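Local coordinates for protein Rab GDP dissociation inhibitor alpha (PDB 6C87) that probably binds prenylated Rab GTPases in their GDP-bound form, slowing GDP release and keeping them soluble for recycling between membranes, at residues A[306-311]-A[365-370]; A[341-346]-A[375-380]. One frame throughout, in Å; residues are numbered along the deposited sequence.

Contact 1: residues A[306-311]-A[365-370]; sequences GKVIRV and STTVES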
# COMPACT_ATOMS: atom_id res chain seq x y z
N GLY A 306 16.50 27.81 -15.20
CA GLY A 306 16.41 28.20 -16.59
C GLY A 306 15.40 29.31 -16.77
O GLY A 306 15.09 30.05 -15.83
N LYS A 307 14.92 29.43 -18.00
CA LYS A 307 13.90 30.38 -18.39
C LYS A 307 12.83 29.66 -19.21
O LYS A 307 13.09 28.64 -19.85
CB LYS A 307 14.45 31.54 -19.23
CG LYS A 307 15.32 32.53 -18.51
CD LYS A 307 15.83 33.55 -19.52
CE LYS A 307 16.52 34.71 -18.84
NZ LYS A 307 16.33 35.94 -19.65
N VAL A 308 11.63 30.22 -19.20
CA VAL A 308 10.54 29.75 -20.05
C VAL A 308 9.92 30.96 -20.72
O VAL A 308 9.50 31.90 -20.04
CB VAL A 308 9.49 28.96 -19.25
CG1 VAL A 308 8.22 28.72 -20.09
CG2 VAL A 308 10.08 27.65 -18.75
N ILE A 309 9.84 30.93 -22.05
CA ILE A 309 9.12 31.96 -22.80
C ILE A 309 7.71 31.47 -23.04
O ILE A 309 7.49 30.30 -23.39
CB ILE A 309 9.82 32.29 -24.13
CG1 ILE A 309 8.97 33.29 -24.93
CG2 ILE A 309 10.04 31.05 -24.96
CD1 ILE A 309 9.69 33.92 -26.12
N ARG A 310 6.74 32.34 -22.79
CA ARG A 310 5.36 32.12 -23.19
C ARG A 310 4.95 33.31 -24.03
O ARG A 310 5.13 34.46 -23.62
CB ARG A 310 4.45 31.93 -21.98
CG ARG A 310 4.71 30.62 -21.26
CD ARG A 310 3.87 30.50 -20.03
NE ARG A 310 4.14 29.25 -19.33
CZ ARG A 310 5.03 29.11 -18.36
NH1 ARG A 310 5.73 30.15 -17.95
NH2 ARG A 310 5.21 27.91 -17.79
N VAL A 311 4.49 33.04 -25.25
CA VAL A 311 3.98 34.07 -26.16
C VAL A 311 2.48 33.90 -26.25
O VAL A 311 1.98 32.91 -26.80
CB VAL A 311 4.64 34.00 -27.54
CG1 VAL A 311 4.10 35.12 -28.40
CG2 VAL A 311 6.14 34.11 -27.41
N SER A 365 4.67 28.05 -25.64
CA SER A 365 5.60 27.97 -24.53
C SER A 365 6.72 26.99 -24.83
O SER A 365 6.49 25.93 -25.43
CB SER A 365 4.87 27.56 -23.24
OG SER A 365 4.38 26.23 -23.34
N THR A 366 7.92 27.34 -24.39
CA THR A 366 9.05 26.43 -24.49
C THR A 366 10.11 26.89 -23.51
O THR A 366 10.12 28.04 -23.07
CB THR A 366 9.61 26.35 -25.92
OG1 THR A 366 10.51 25.25 -26.02
CG2 THR A 366 10.33 27.64 -26.30
N THR A 367 10.99 25.96 -23.16
CA THR A 367 12.18 26.31 -22.40
C THR A 367 13.11 27.12 -23.30
O THR A 367 13.30 26.79 -24.47
CB THR A 367 12.87 25.05 -21.89
OG1 THR A 367 12.03 24.39 -20.93
CG2 THR A 367 14.22 25.37 -21.26
N VAL A 368 13.67 28.19 -22.74
CA VAL A 368 14.53 29.08 -23.51
C VAL A 368 15.89 28.41 -23.71
O VAL A 368 16.51 27.95 -22.75
CB VAL A 368 14.68 30.43 -22.80
CG1 VAL A 368 15.61 31.34 -23.56
CG2 VAL A 368 13.31 31.09 -22.61
N GLU A 369 16.34 28.35 -24.96
CA GLU A 369 17.64 27.77 -25.27
C GLU A 369 18.69 28.79 -25.70
O GLU A 369 19.88 28.49 -25.61
CB GLU A 369 17.52 26.71 -26.37
CG GLU A 369 16.65 25.51 -26.04
CD GLU A 369 16.49 24.57 -27.23
OE1 GLU A 369 16.95 24.92 -28.33
OE2 GLU A 369 15.92 23.48 -27.06
N SER A 370 18.28 29.97 -26.16
CA SER A 370 19.17 30.90 -26.86
C SER A 370 19.00 32.32 -26.32
O SER A 370 18.23 32.58 -25.39
CB SER A 370 18.91 30.86 -28.37
OG SER A 370 17.69 31.51 -28.70
O HOH W 1 16.50 27.67 -19.68
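With CG1 anti to its backbone N (chi1 178°), Val368 carries its other methyl, CG2, beside that N and against the 306-311 strand. There Val368 CG2 lies 3.6 Å from Lys307 CB and also reaches the peptide N of Ile309. In Ile309 the first torsion sets CG1 anti to the backbone N (chi1 176°) and leaves CG2 between N and the carbonyl carbon. Thr366 CG2 takes the same position on its own residue, and the two methyls meet at 3.7 Å while their side chains cross obliquely.

Ile309 and Thr366 form the hydrogen-bonded pair of the ladder: Ile309 N donates to Thr366 O (3.1 Å) and Thr366 N to Ile309 O (3.2 Å). A nearly straight bond from Val368 N to Lys307 O (3.0 Å) extends the pairing, its donor standing above the carbonyl plane. Beyond it, a water accepts from Lys307 N and donates to Val368 O.

On the other face, Arg310 CG packs on Ser365 CB at 3.6 Å, and Val308 CG1 lies over one face of the guanidinium near its rim. Ser365 OG bonds to Ala417 O.

Alternating hydrogen-bonded and non-hydrogen-bonded pairs make this a regular antiparallel beta ladder within the mixed sheet, as in the larger, sheet-containing domain of the GDI family.

Contact 2: residues A[341-346]-A[375-380]; sequences HDIYCC and NEVKVV
Glu376 OE1 is gripped twice, by a salt bridge from Arg339 NH1 and by a hydrogen bond from the backbone N of Glu369, while OE2 pairs with Ser370 OG. This bonding pins the side chain of Glu376, and the residue's backbone takes part in the contact through its carbonyl: Glu376 O lies 3.7 Å from Ile343 CD1.

No hydrogen bond joins 341-346 to 375-380; the contact is apolar, and Ile343 carries most of it. Its first torsion puts CG2 anti to the backbone N and CG1 beside it (chi1 -49°), and its second sends CD1 outward in an extended chain (chi2 174°). Both branches reach Val380. Ile343 CG2 meets Val380 CG2 at 3.7 Å, the two side chains reaching tip to tip, and the same methyl is 4.2 Å from Val377 CG1. Ile343 CD1 lies 4.0 Å from Val380 CG2 and, besides the Glu376 carbonyl, also touches Val379 CG1 at 3.9 Å, where the side chains slant across one another. Val380 uses both methyls: while CG2 faces the isoleucine, CG1 lies 4.2 Å from Cys345 CB, two residues farther along the strand on the same face.

Val377 is the N-cap of the helix that supplies Val379 and Val380, and its O accepts from Val380 N at 2.9 Å, a bond across the first turn of the helix.

Strands 328-332 and 360-367 pair antiparallel with strand 343-349 on its two edges, and Phe332 from the first of them packs on Ile343, Cys345 and Val380. Val377 also rests on Thr366, so the start of helix 378-384 lies over one face of the mixed sheet, held there by side chains from all three strands.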
# COMPACT_ATOMS: atom_id res chain seq x y z
N HIS A 341 14.23 21.00 -26.63
CA HIS A 341 13.05 21.10 -25.78
C HIS A 341 11.83 21.20 -26.67
O HIS A 341 11.85 21.88 -27.70
CB HIS A 341 13.12 22.33 -24.86
CG HIS A 341 14.34 22.36 -23.99
ND1 HIS A 341 15.57 22.77 -24.45
CD2 HIS A 341 14.51 22.03 -22.69
CE1 HIS A 341 16.45 22.69 -23.47
NE2 HIS A 341 15.83 22.25 -22.39
N ASP A 342 10.76 20.51 -26.27
CA ASP A 342 9.51 20.60 -27.00
C ASP A 342 8.92 22.00 -26.88
O ASP A 342 9.17 22.72 -25.91
CB ASP A 342 8.50 19.57 -26.47
CG ASP A 342 8.92 18.13 -26.74
OD1 ASP A 342 10.04 17.89 -27.24
OD2 ASP A 342 8.10 17.22 -26.44
N ILE A 343 8.14 22.39 -27.88
CA ILE A 343 7.35 23.60 -27.81
C ILE A 343 5.90 23.18 -27.65
O ILE A 343 5.45 22.21 -28.29
CB ILE A 343 7.49 24.49 -29.06
CG1 ILE A 343 8.96 24.70 -29.42
CG2 ILE A 343 6.81 25.83 -28.81
CD1 ILE A 343 9.16 25.44 -30.73
N TYR A 344 5.17 23.90 -26.81
CA TYR A 344 3.79 23.58 -26.50
C TYR A 344 2.92 24.76 -26.91
O TYR A 344 3.32 25.92 -26.76
CB TYR A 344 3.62 23.28 -25.00
CG TYR A 344 4.55 22.18 -24.53
CD1 TYR A 344 5.85 22.46 -24.16
CD2 TYR A 344 4.12 20.85 -24.47
CE1 TYR A 344 6.71 21.47 -23.75
CE2 TYR A 344 4.97 19.84 -24.06
CZ TYR A 344 6.27 20.16 -23.70
OH TYR A 344 7.14 19.18 -23.28
N CYS A 345 1.77 24.45 -27.50
CA CYS A 345 0.77 25.47 -27.79
C CYS A 345 -0.60 24.94 -27.40
O CYS A 345 -1.04 23.91 -27.92
CB CYS A 345 0.79 25.88 -29.27
SG CYS A 345 -0.44 27.16 -29.64
N CYS A 346 -1.26 25.64 -26.50
CA CYS A 346 -2.64 25.34 -26.15
C CYS A 346 -3.53 26.50 -26.58
O CYS A 346 -3.14 27.67 -26.48
CB CYS A 346 -2.81 25.08 -24.65
SG CYS A 346 -2.53 26.51 -23.63
N ASN A 375 12.47 34.20 -31.27
CA ASN A 375 12.73 33.51 -32.52
C ASN A 375 12.66 32.00 -32.37
O ASN A 375 12.41 31.29 -33.35
CB ASN A 375 14.09 33.95 -33.08
CG ASN A 375 14.40 33.31 -34.41
OD1 ASN A 375 15.22 32.40 -34.50
ND2 ASN A 375 13.75 33.80 -35.46
N GLU A 376 12.87 31.49 -31.15
CA GLU A 376 12.79 30.04 -30.95
C GLU A 376 11.38 29.52 -31.21
O GLU A 376 11.23 28.37 -31.63
CB GLU A 376 13.26 29.67 -29.54
CG GLU A 376 14.74 29.91 -29.28
CD GLU A 376 15.15 29.64 -27.83
OE1 GLU A 376 14.78 28.58 -27.28
OE2 GLU A 376 15.84 30.50 -27.24
N VAL A 377 10.34 30.33 -30.97
CA VAL A 377 8.96 29.91 -31.20
C VAL A 377 8.41 30.42 -32.52
O VAL A 377 7.21 30.30 -32.77
CB VAL A 377 8.03 30.32 -30.04
CG1 VAL A 377 8.47 29.70 -28.72
CG2 VAL A 377 7.95 31.84 -29.92
N LYS A 378 9.26 31.00 -33.38
CA LYS A 378 8.76 31.55 -34.63
C LYS A 378 8.11 30.48 -35.49
O LYS A 378 7.14 30.76 -36.21
CB LYS A 378 9.88 32.25 -35.40
CG LYS A 378 9.41 32.90 -36.68
CD LYS A 378 10.54 33.66 -37.36
CE LYS A 378 10.03 34.37 -38.62
NZ LYS A 378 9.73 33.42 -39.71
N VAL A 379 8.61 29.24 -35.42
CA VAL A 379 8.01 28.16 -36.20
C VAL A 379 6.55 27.97 -35.82
O VAL A 379 5.72 27.66 -36.67
CB VAL A 379 8.82 26.85 -36.01
CG1 VAL A 379 8.85 26.43 -34.54
CG2 VAL A 379 8.25 25.73 -36.88
N VAL A 380 6.21 28.18 -34.54
CA VAL A 380 4.83 28.04 -34.12
C VAL A 380 4.03 29.29 -34.46
O VAL A 380 2.91 29.20 -34.99
CB VAL A 380 4.75 27.72 -32.61
CG1 VAL A 380 3.31 27.56 -32.19
CG2 VAL A 380 5.57 26.49 -32.28

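Contacts 1 and 2 have their centres about 9 Å apart and meet in one mixed sheet, where strand 360-367 lies between strands 302-315 and 343-349. Along the chain the segments alternate: 306-311, 341-346, 365-370, 375-380. Contact 1 joins two strands edge to edge, whereas contact 2 sets a helix start on a face of the same sheet. They touch directly through a probable hydrogen bond, Glu369 OE2 to His341 ND1 (2.7 Å), and through packing of Thr367 CB on His341 CD2 (3.5 Å). Together with the bonds to Glu376, these ties connect the turn after strand 360-367 to the residues leading into strand 343-349 and to the helix that follows.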